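Mannose recognizing lectin (Marasmius oreades, PDB 4TKC) binds mannose as a fungal lectin of the bulb-type (monocot mannose-binding) family, with mannopyranose held in at least two separate pockets. Local coordinates at residues L23-F32 and L93-L101; W51-F60 and Y72-W80. One frame throughout, in Å; residues are numbered along the deposited sequence.

Contact 1 of 2, residues L23-F32 and L93-L101; sequences LISDSGRVEF and LVCQNDGNL. With MAN (alpha-D-mannopyranose), chain D.
The amide oxygen of N97 reaches into the S25-G28 type I turn, where S27 N donates to OD1 at 2.9 Å with an N-H...O angle of 152°. The donor stands above the carbonyl plane of the amide. S25 OG is held twice within its own hairpin: V30 N donates to it (3.0 Å), and it shares a hydrogen bond with S27 OG in which either could be the donor. With OG wedged between its backbone N and carbonyl carbon (chi1 64°), S25 turns its hydroxyl back over its own hairpin, and its CB meets N97 OD1. Three waters finish the polar seam. One accepts from D26 N and donates to C95 O; another donates to N97 O and bonds S27 OG; the third donates to D26 OD2 and takes a weak bond from N97 ND2.

Deeper in, largely apolar side chains join two sheets of the beta-prism II fold. C95 SG packs on V30 CG1 at 3.7 Å, V30 CG2 rests on Q96 O, and L101 CD2 sits over one face of the F32 ring, 3.6 Å from its centroid. On the far side of the 93-101 hairpin, D98 OD2 accepts from mannose O2 (2.6 Å), to which N100 ND2 also donates. Contact and sugar thus use different residues of one hairpin loop: N97 ties it to the neighbouring sheet, while D98 and N100 grip the axial hydroxyl of mannose.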
loop_
_atom_site.group_PDB
_atom_site.type_symbol
_atom_site.label_atom_id
_atom_site.label_comp_id
_atom_site.label_asym_id
_atom_site.label_seq_id
_atom_site.Cartn_x
_atom_site.Cartn_y
_atom_site.Cartn_z
ATOM N N LEU A 23 -8.990 -2.556 4.728
ATOM C CA LEU A 23 -9.866 -1.389 4.735
ATOM C C LEU A 23 -10.881 -1.619 5.867
ATOM O O LEU A 23 -11.228 -2.763 6.149
ATOM C CB LEU A 23 -10.678 -1.246 3.430
ATOM C CG LEU A 23 -9.829 -1.237 2.156
ATOM C CD1 LEU A 23 -10.634 -1.112 0.873
ATOM C CD2 LEU A 23 -8.829 -0.099 2.265
ATOM N N ILE A 24 -11.344 -0.518 6.448
ATOM C CA ILE A 24 -12.366 -0.556 7.500
ATOM C C ILE A 24 -13.429 0.494 7.204
ATOM O O ILE A 24 -13.155 1.593 6.771
ATOM C CB ILE A 24 -11.710 -0.327 8.905
ATOM C CG1 ILE A 24 -12.683 -0.557 10.070
ATOM C CG2 ILE A 24 -11.042 1.044 8.990
ATOM C CD1 ILE A 24 -13.089 -1.999 10.225
ATOM N N SER A 25 -14.692 0.073 7.312
ATOM C CA SER A 25 -15.819 1.013 7.188
ATOM C C SER A 25 -15.758 2.065 8.295
ATOM O O SER A 25 -15.230 1.809 9.397
ATOM C CB SER A 25 -17.189 0.305 7.201
ATOM O OG SER A 25 -17.420 -0.331 8.445
ATOM N N ASP A 26 -16.363 3.219 8.019
ATOM C CA ASP A 26 -16.469 4.273 9.015
ATOM C C ASP A 26 -17.092 3.760 10.311
ATOM O O ASP A 26 -16.717 4.154 11.410
ATOM C CB ASP A 26 -17.218 5.498 8.485
ATOM C CG ASP A 26 -16.516 6.167 7.324
ATOM O OD1 ASP A 26 -15.273 6.022 7.192
ATOM O OD2 ASP A 26 -17.246 6.766 6.500
ATOM N N SER A 27 -18.049 2.853 10.164
ATOM C CA SER A 27 -18.770 2.282 11.294
ATOM C C SER A 27 -17.921 1.344 12.133
ATOM O O SER A 27 -18.291 1.021 13.267
ATOM C CB SER A 27 -19.983 1.479 10.810
ATOM O OG SER A 27 -19.556 0.307 10.124
ATOM N N GLY A 28 -16.811 0.860 11.560
ATOM C CA GLY A 28 -16.042 -0.180 12.228
ATOM C C GLY A 28 -16.513 -1.609 11.997
ATOM O O GLY A 28 -15.850 -2.561 12.443
ATOM N N ARG A 29 -17.707 -1.770 11.400
ATOM C CA ARG A 29 -18.347 -3.105 11.324
ATOM C C ARG A 29 -17.900 -3.924 10.127
ATOM O O ARG A 29 -17.937 -5.147 10.184
ATOM C CB ARG A 29 -19.878 -3.009 11.312
ATOM C CG ARG A 29 -20.487 -2.261 12.501
ATOM C CD ARG A 29 -22.007 -2.297 12.505
ATOM N NE ARG A 29 -22.505 -3.678 12.461
ATOM C CZ ARG A 29 -23.698 -4.053 12.013
ATOM N NH1 ARG A 29 -24.591 -3.152 11.596
ATOM N NH2 ARG A 29 -23.886 -5.348 11.821
ATOM N N VAL A 30 -17.407 -3.267 9.079
ATOM C CA VAL A 30 -17.154 -3.967 7.830
ATOM C C VAL A 30 -15.656 -3.813 7.518
ATOM O O VAL A 30 -15.161 -2.695 7.528
ATOM C CB VAL A 30 -17.997 -3.387 6.672
ATOM C CG1 VAL A 30 -17.852 -4.256 5.420
ATOM C CG2 VAL A 30 -19.490 -3.281 7.062
ATOM N N GLU A 31 -14.984 -4.943 7.306
ATOM C CA GLU A 31 -13.525 -4.955 7.157
ATOM C C GLU A 31 -13.176 -5.835 5.973
ATOM O O GLU A 31 -13.538 -7.020 5.899
ATOM C CB GLU A 31 -12.891 -5.467 8.449
ATOM C CG GLU A 31 -11.384 -5.208 8.522
ATOM C CD GLU A 31 -10.809 -5.589 9.865
ATOM O OE1 GLU A 31 -11.093 -6.707 10.330
ATOM O OE2 GLU A 31 -9.963 -4.835 10.383
ATOM N N PHE A 32 -12.302 -5.293 5.116
ATOM C CA PHE A 32 -11.819 -5.964 3.926
ATOM C C PHE A 32 -10.330 -6.245 4.160
ATOM O O PHE A 32 -9.468 -5.346 4.124
ATOM C CB PHE A 32 -11.995 -5.088 2.705
ATOM C CG PHE A 32 -11.535 -5.723 1.422
ATOM C CD1 PHE A 32 -12.014 -6.959 1.008
ATOM C CD2 PHE A 32 -10.526 -5.141 0.677
ATOM C CE1 PHE A 32 -11.618 -7.523 -0.185
ATOM C CE2 PHE A 32 -10.115 -5.714 -0.510
ATOM C CZ PHE A 32 -10.666 -6.897 -0.941
ATOM N N LEU A 93 -11.531 1.777 -4.515
ATOM C CA LEU A 93 -12.246 0.621 -3.956
ATOM C C LEU A 93 -12.699 1.045 -2.573
ATOM O O LEU A 93 -11.863 1.400 -1.726
ATOM C CB LEU A 93 -11.326 -0.624 -3.872
ATOM C CG LEU A 93 -11.837 -1.870 -3.156
ATOM C CD1 LEU A 93 -12.757 -2.581 -4.125
ATOM C CD2 LEU A 93 -10.732 -2.815 -2.674
ATOM N N VAL A 94 -14.035 0.977 -2.332
ATOM C CA VAL A 94 -14.568 1.486 -1.091
ATOM C C VAL A 94 -15.258 0.380 -0.276
ATOM O O VAL A 94 -16.164 -0.349 -0.781
ATOM C CB VAL A 94 -15.588 2.639 -1.313
ATOM C CG1 VAL A 94 -16.046 3.209 0.011
ATOM C CG2 VAL A 94 -14.963 3.750 -2.140
ATOM N N CYS A 95 -14.905 0.309 1.003
ATOM C CA CYS A 95 -15.472 -0.649 1.968
ATOM C C CYS A 95 -16.542 0.133 2.731
ATOM O O CYS A 95 -16.202 0.970 3.598
ATOM C CB CYS A 95 -14.366 -1.157 2.920
ATOM S SG CYS A 95 -14.893 -2.413 4.110
ATOM N N GLN A 96 -17.819 -0.138 2.405
ATOM C CA GLN A 96 -18.911 0.741 2.877
ATOM C C GLN A 96 -19.587 0.210 4.155
ATOM O O GLN A 96 -19.553 -1.009 4.434
ATOM C CB GLN A 96 -19.970 0.894 1.775
ATOM C CG GLN A 96 -19.448 1.588 0.535
ATOM C CD GLN A 96 -20.440 1.781 -0.593
ATOM O OE1 GLN A 96 -21.551 1.170 -0.592
ATOM N NE2 GLN A 96 -20.214 2.765 -1.409
ATOM N N ASN A 97 -20.206 1.142 4.890
ATOM C CA ASN A 97 -20.976 0.795 6.065
ATOM C C ASN A 97 -22.141 -0.170 5.767
ATOM O O ASN A 97 -22.454 -0.997 6.614
ATOM C CB ASN A 97 -21.588 2.029 6.724
ATOM C CG ASN A 97 -20.580 2.960 7.338
ATOM O OD1 ASN A 97 -19.435 2.588 7.634
ATOM N ND2 ASN A 97 -21.007 4.190 7.564
ATOM N N ASP A 98 -22.622 -0.175 4.520
ATOM C CA ASP A 98 -23.755 -1.062 4.201
ATOM C C ASP A 98 -23.321 -2.502 3.957
ATOM O O ASP A 98 -24.215 -3.399 3.815
ATOM C CB ASP A 98 -24.625 -0.511 3.078
ATOM C CG ASP A 98 -23.965 -0.485 1.720
ATOM O OD1 ASP A 98 -22.762 -0.843 1.575
ATOM O OD2 ASP A 98 -24.649 0.054 0.797
ATOM N N GLY A 99 -21.975 -2.700 3.922
ATOM C CA GLY A 99 -21.444 -4.038 3.774
ATOM C C GLY A 99 -20.907 -4.317 2.385
ATOM O O GLY A 99 -20.276 -5.353 2.126
ATOM N N ASN A 100 -21.272 -3.437 1.468
ATOM C CA ASN A 100 -20.882 -3.602 0.085
ATOM C C ASN A 100 -19.433 -3.118 -0.097
ATOM O O ASN A 100 -19.049 -2.094 0.493
ATOM C CB ASN A 100 -21.791 -2.796 -0.842
ATOM C CG ASN A 100 -22.148 -3.536 -2.112
ATOM O OD1 ASN A 100 -21.675 -4.649 -2.364
ATOM N ND2 ASN A 100 -23.005 -2.913 -2.926
ATOM N N LEU A 101 -18.706 -3.839 -0.941
ATOM C CA LEU A 101 -17.311 -3.434 -1.312
ATOM C C LEU A 101 -17.461 -3.109 -2.802
ATOM O O LEU A 101 -17.875 -3.963 -3.613
ATOM C CB LEU A 101 -16.383 -4.592 -1.069
ATOM C CG LEU A 101 -14.906 -4.279 -1.432
ATOM C CD1 LEU A 101 -14.259 -3.361 -0.409
ATOM C CD2 LEU A 101 -14.147 -5.589 -1.569
HETATM C C1 MAN D . -25.829 -0.474 -3.375
HETATM C C2 MAN D . -25.021 0.403 -2.426
HETATM C C3 MAN D . -24.338 1.498 -3.239
HETATM C C4 MAN D . -23.481 0.875 -4.354
HETATM C C5 MAN D . -24.355 -0.030 -5.230
HETATM C C6 MAN D . -23.522 -0.787 -6.234
HETATM O O1 MAN D . -26.912 0.255 -3.915
HETATM O O2 MAN D . -24.110 -0.420 -1.751
HETATM O O3 MAN D . -23.519 2.246 -2.368
HETATM O O4 MAN D . -22.891 1.908 -5.125
HETATM O O5 MAN D . -25.062 -0.981 -4.434
HETATM O O6 MAN D . -24.363 -1.465 -7.141
HETATM O O HOH W 1 -17.168 3.367 5.210
HETATM O O HOH W 2 -19.788 7.128 7.257
HETATM O O HOH W 3 -21.735 -0.816 9.186
#

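Contact 2 of 2, residues W51-F60 and Y72-W80; sequences WSVDGKNASF and YDPNGTAVW. With BMA (beta-D-mannopyranose), chain B.
W51 drives the outer edge of its six-membered ring against one face of the W80 indole, CH2 lying 3.5 Å from W80 CE2. The pair is an offset edge-to-face arrangement with planes at 60°, joining two sheets of the beta-prism II fold. V53 extends the apolar patch: its CG2 makes an off-centre CH-pi contact with the five-membered ring of W80.

Farther along, K56 lies alongside V79, the two side chains running in opposite directions, with CB against CB at 3.7 Å. A bend in the lysine chain at chi3 (71°) brings NZ to V79 O, a 3.0 Å hydrogen bond tilted from the carbonyl plane; a water accepts from the same NZ and donates to A78 O.

F60 then opens strand 60-63, in the sheet that also carries W80. F60 and Y72 form an antiparallel hydrogen-bonded pair, with Y72 N donating almost straight to F60 O at 2.8 Å. Y72 O accepts from both S59 N and F60 N, making a classic beta bulge. Y72 CB lies over one face of the F60 ring, while the two rings meet obliquely. Beside the bulge N57 O receives a CA-H...O contact from D73, and a water joins N57 ND2 to D73 OD2, while N57 OD1 accepts from R19; the N57 carbonyl and amide also border the P74 ring. From the second subunit, V4 packs on S59 and P74, and P6 on F60.

The phenol of Y72 ends in the beta-mannose pocket completed by Q64, D66, N68, A78, H81 and N85. There its OH and sugar O4 share a 2.6 Å hydrogen bond.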
loop_
_atom_site.group_PDB
_atom_site.type_symbol
_atom_site.label_atom_id
_atom_site.label_comp_id
_atom_site.label_asym_id
_atom_site.label_seq_id
_atom_site.Cartn_x
_atom_site.Cartn_y
_atom_site.Cartn_z
ATOM N N TRP A 51 -17.893 -12.145 1.833
ATOM C CA TRP A 51 -17.322 -12.373 0.512
ATOM C C TRP A 51 -15.860 -12.705 0.703
ATOM O O TRP A 51 -15.250 -12.208 1.639
ATOM C CB TRP A 51 -17.450 -11.085 -0.332
ATOM C CG TRP A 51 -16.905 -11.181 -1.730
ATOM C CD1 TRP A 51 -17.586 -11.392 -2.886
ATOM C CD2 TRP A 51 -15.532 -10.942 -2.116
ATOM N NE1 TRP A 51 -16.707 -11.352 -3.961
ATOM C CE2 TRP A 51 -15.453 -11.097 -3.498
ATOM C CE3 TRP A 51 -14.374 -10.622 -1.413
ATOM C CZ2 TRP A 51 -14.269 -10.988 -4.194
ATOM C CZ3 TRP A 51 -13.150 -10.486 -2.128
ATOM C CH2 TRP A 51 -13.126 -10.654 -3.502
ATOM N N SER A 52 -15.365 -13.655 -0.086
ATOM C CA SER A 52 -13.942 -13.971 -0.002
ATOM C C SER A 52 -13.376 -14.599 -1.246
ATOM O O SER A 52 -14.073 -15.131 -2.065
ATOM C CB SER A 52 -13.681 -14.925 1.160
ATOM O OG SER A 52 -14.334 -16.162 0.927
ATOM N N VAL A 53 -12.039 -14.456 -1.364
ATOM C CA VAL A 53 -11.223 -15.274 -2.271
ATOM C C VAL A 53 -10.210 -16.013 -1.388
ATOM O O VAL A 53 -9.262 -15.422 -0.876
ATOM C CB VAL A 53 -10.473 -14.423 -3.336
ATOM C CG1 VAL A 53 -9.500 -15.302 -4.135
ATOM C CG2 VAL A 53 -11.476 -13.723 -4.254
ATOM N N ASP A 54 -10.448 -17.300 -1.178
ATOM C CA ASP A 54 -9.682 -18.084 -0.218
ATOM C C ASP A 54 -8.856 -19.135 -0.936
ATOM O O ASP A 54 -9.187 -19.538 -2.031
ATOM C CB ASP A 54 -10.651 -18.818 0.720
ATOM C CG ASP A 54 -11.477 -17.876 1.579
ATOM O OD1 ASP A 54 -10.969 -16.794 1.970
ATOM O OD2 ASP A 54 -12.616 -18.240 1.920
ATOM N N GLY A 55 -7.703 -19.468 -0.365
ATOM C CA GLY A 55 -6.937 -20.597 -0.844
ATOM C C GLY A 55 -5.864 -20.283 -1.880
ATOM O O GLY A 55 -5.279 -21.199 -2.449
ATOM N N LYS A 56 -5.825 -19.032 -2.321
ATOM C CA LYS A 56 -4.890 -18.665 -3.399
ATOM C C LYS A 56 -3.567 -17.990 -3.003
ATOM O O LYS A 56 -2.814 -17.580 -3.885
ATOM C CB LYS A 56 -5.647 -17.831 -4.454
ATOM C CG LYS A 56 -6.901 -18.553 -4.945
ATOM C CD LYS A 56 -7.523 -17.913 -6.177
ATOM C CE LYS A 56 -6.693 -18.116 -7.436
ATOM N NZ LYS A 56 -7.360 -17.607 -8.672
ATOM N N ASN A 57 -3.240 -17.995 -1.712
ATOM C CA ASN A 57 -1.932 -17.453 -1.263
ATOM C C ASN A 57 -1.755 -15.997 -1.693
ATOM O O ASN A 57 -0.647 -15.580 -2.103
ATOM C CB ASN A 57 -0.769 -18.306 -1.754
ATOM C CG ASN A 57 0.465 -18.113 -0.918
ATOM O OD1 ASN A 57 0.397 -18.011 0.313
ATOM N ND2 ASN A 57 1.599 -17.999 -1.590
ATOM N N ALA A 58 -2.810 -15.193 -1.567
ATOM C CA ALA A 58 -2.711 -13.768 -1.835
ATOM C C ALA A 58 -1.687 -13.102 -0.917
ATOM O O ALA A 58 -1.654 -13.374 0.298
ATOM C CB ALA A 58 -4.043 -13.094 -1.673
ATOM N N SER A 59 -0.824 -12.273 -1.531
ATOM C CA SER A 59 0.095 -11.421 -0.800
ATOM C C SER A 59 -0.445 -9.995 -0.626
ATOM O O SER A 59 -0.210 -9.338 0.397
ATOM C CB SER A 59 1.411 -11.393 -1.557
ATOM O OG SER A 59 2.389 -10.587 -0.945
ATOM N N PHE A 60 -1.102 -9.472 -1.649
ATOM C CA PHE A 60 -1.582 -8.102 -1.562
ATOM C C PHE A 60 -2.723 -7.876 -2.579
ATOM O O PHE A 60 -2.805 -8.590 -3.572
ATOM C CB PHE A 60 -0.407 -7.073 -1.714
ATOM C CG PHE A 60 0.252 -7.093 -3.058
ATOM C CD1 PHE A 60 1.385 -7.870 -3.259
ATOM C CD2 PHE A 60 -0.137 -6.218 -4.066
ATOM C CE1 PHE A 60 2.029 -7.871 -4.476
ATOM C CE2 PHE A 60 0.521 -6.223 -5.293
ATOM C CZ PHE A 60 1.599 -7.061 -5.491
ATOM N N TYR A 72 -2.717 -10.224 -5.863
ATOM C CA TYR A 72 -1.502 -10.898 -6.364
ATOM C C TYR A 72 -0.927 -11.842 -5.330
ATOM O O TYR A 72 -0.955 -11.549 -4.139
ATOM C CB TYR A 72 -0.429 -9.877 -6.777
ATOM C CG TYR A 72 -0.737 -9.052 -8.000
ATOM C CD1 TYR A 72 -0.482 -9.536 -9.262
ATOM C CD2 TYR A 72 -1.268 -7.757 -7.897
ATOM C CE1 TYR A 72 -0.782 -8.801 -10.394
ATOM C CE2 TYR A 72 -1.555 -7.008 -9.024
ATOM C CZ TYR A 72 -1.288 -7.513 -10.274
ATOM O OH TYR A 72 -1.621 -6.823 -11.394
ATOM N N ASP A 73 -0.344 -12.943 -5.785
ATOM C CA ASP A 73 0.431 -13.811 -4.880
ATOM C C ASP A 73 1.863 -13.176 -4.694
ATOM O O ASP A 73 2.170 -12.112 -5.281
ATOM C CB ASP A 73 0.469 -15.265 -5.393
ATOM C CG ASP A 73 1.643 -15.536 -6.348
ATOM O OD1 ASP A 73 2.028 -14.609 -7.086
ATOM O OD2 ASP A 73 2.065 -16.699 -6.394
ATOM N N PRO A 74 2.728 -13.793 -3.862
ATOM C CA PRO A 74 4.062 -13.164 -3.631
ATOM C C PRO A 74 4.921 -13.151 -4.873
ATOM O O PRO A 74 5.981 -12.507 -4.836
ATOM C CB PRO A 74 4.695 -14.048 -2.558
ATOM C CG PRO A 74 3.554 -14.778 -1.914
ATOM C CD PRO A 74 2.532 -14.963 -2.990
ATOM N N ASN A 75 4.582 -13.875 -5.916
ATOM C CA ASN A 75 5.354 -13.986 -7.133
ATOM C C ASN A 75 4.855 -13.025 -8.212
ATOM O O ASN A 75 5.336 -13.068 -9.329
ATOM C CB ASN A 75 5.321 -15.436 -7.661
ATOM C CG ASN A 75 5.932 -16.423 -6.692
ATOM O OD1 ASN A 75 7.163 -16.501 -6.578
ATOM N ND2 ASN A 75 5.075 -17.196 -5.997
ATOM N N GLY A 76 3.824 -12.238 -7.887
ATOM C CA GLY A 76 3.247 -11.280 -8.821
ATOM C C GLY A 76 2.216 -11.870 -9.778
ATOM O O GLY A 76 1.862 -11.237 -10.773
ATOM N N THR A 77 1.792 -13.107 -9.515
ATOM C CA THR A 77 0.692 -13.738 -10.280
ATOM C C THR A 77 -0.656 -13.256 -9.757
ATOM O O THR A 77 -0.861 -13.228 -8.560
ATOM C CB THR A 77 0.772 -15.283 -10.196
ATOM O OG1 THR A 77 2.075 -15.707 -10.618
ATOM C CG2 THR A 77 -0.291 -15.958 -11.053
ATOM N N ALA A 78 -1.529 -12.833 -10.673
ATOM C CA ALA A 78 -2.888 -12.401 -10.290
ATOM C C ALA A 78 -3.755 -13.561 -9.785
ATOM O O ALA A 78 -3.756 -14.615 -10.402
ATOM C CB ALA A 78 -3.554 -11.678 -11.448
ATOM N N VAL A 79 -4.281 -13.412 -8.574
ATOM C CA VAL A 79 -5.182 -14.426 -8.027
ATOM C C VAL A 79 -6.635 -13.961 -7.947
ATOM O O VAL A 79 -7.526 -14.749 -7.628
ATOM C CB VAL A 79 -4.747 -14.939 -6.635
ATOM C CG1 VAL A 79 -3.334 -15.530 -6.688
ATOM C CG2 VAL A 79 -4.834 -13.826 -5.594
ATOM N N TRP A 80 -6.887 -12.692 -8.239
ATOM C CA TRP A 80 -8.269 -12.122 -8.205
ATOM C C TRP A 80 -8.253 -10.821 -8.982
ATOM O O TRP A 80 -7.253 -10.095 -8.928
ATOM C CB TRP A 80 -8.674 -11.783 -6.780
ATOM C CG TRP A 80 -9.955 -10.952 -6.702
ATOM C CD1 TRP A 80 -11.208 -11.292 -7.161
ATOM C CD2 TRP A 80 -10.081 -9.675 -6.072
ATOM N NE1 TRP A 80 -12.084 -10.253 -6.909
ATOM C CE2 TRP A 80 -11.435 -9.273 -6.203
ATOM C CE3 TRP A 80 -9.166 -8.838 -5.372
ATOM C CZ2 TRP A 80 -11.906 -8.070 -5.702
ATOM C CZ3 TRP A 80 -9.646 -7.662 -4.825
ATOM C CH2 TRP A 80 -11.032 -7.294 -4.986
HETATM C C1 BMA B . -4.550 -6.860 -16.613
HETATM C C2 BMA B . -3.873 -5.751 -15.815
HETATM C C3 BMA B . -2.763 -6.401 -15.006
HETATM C C4 BMA B . -3.302 -7.563 -14.156
HETATM C C5 BMA B . -4.082 -8.573 -15.004
HETATM C C6 BMA B . -4.620 -9.708 -14.133
HETATM O O1 BMA B . -5.562 -6.211 -17.388
HETATM O O2 BMA B . -4.826 -5.054 -15.000
HETATM O O3 BMA B . -2.148 -5.384 -14.211
HETATM O O4 BMA B . -2.230 -8.249 -13.505
HETATM O O5 BMA B . -5.094 -7.840 -15.706
HETATM O O6 BMA B . -5.977 -10.077 -14.429
HETATM O O HOH W 4 -5.023 -17.279 -10.164
HETATM O O HOH W 5 2.020 -18.434 -4.342
#

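In the fold
The two contacts lie on opposite sides of the chain's centre, their own centres 20 Å apart, and contact 2 is nested in the loop that contact 1 closes. F32 connects them: its CE1 is 3.9 Å from W51 CZ3 and its CZ 4.1 Å from W80 CH2, so the ring is common to both apolar interiors. Each contact serves a different sugar. Contact 1 carries Q96, D98 and N100 of the alpha-mannose pocket, to which Y104 adds a bond, whereas contact 2 supplies Y72 and A78 to the beta-mannose pocket. Each contact stays clear of the other's sugar: the side chain of L93 is about 14 Å from beta-mannose, and that of W51 about 13 Å from alpha-mannose.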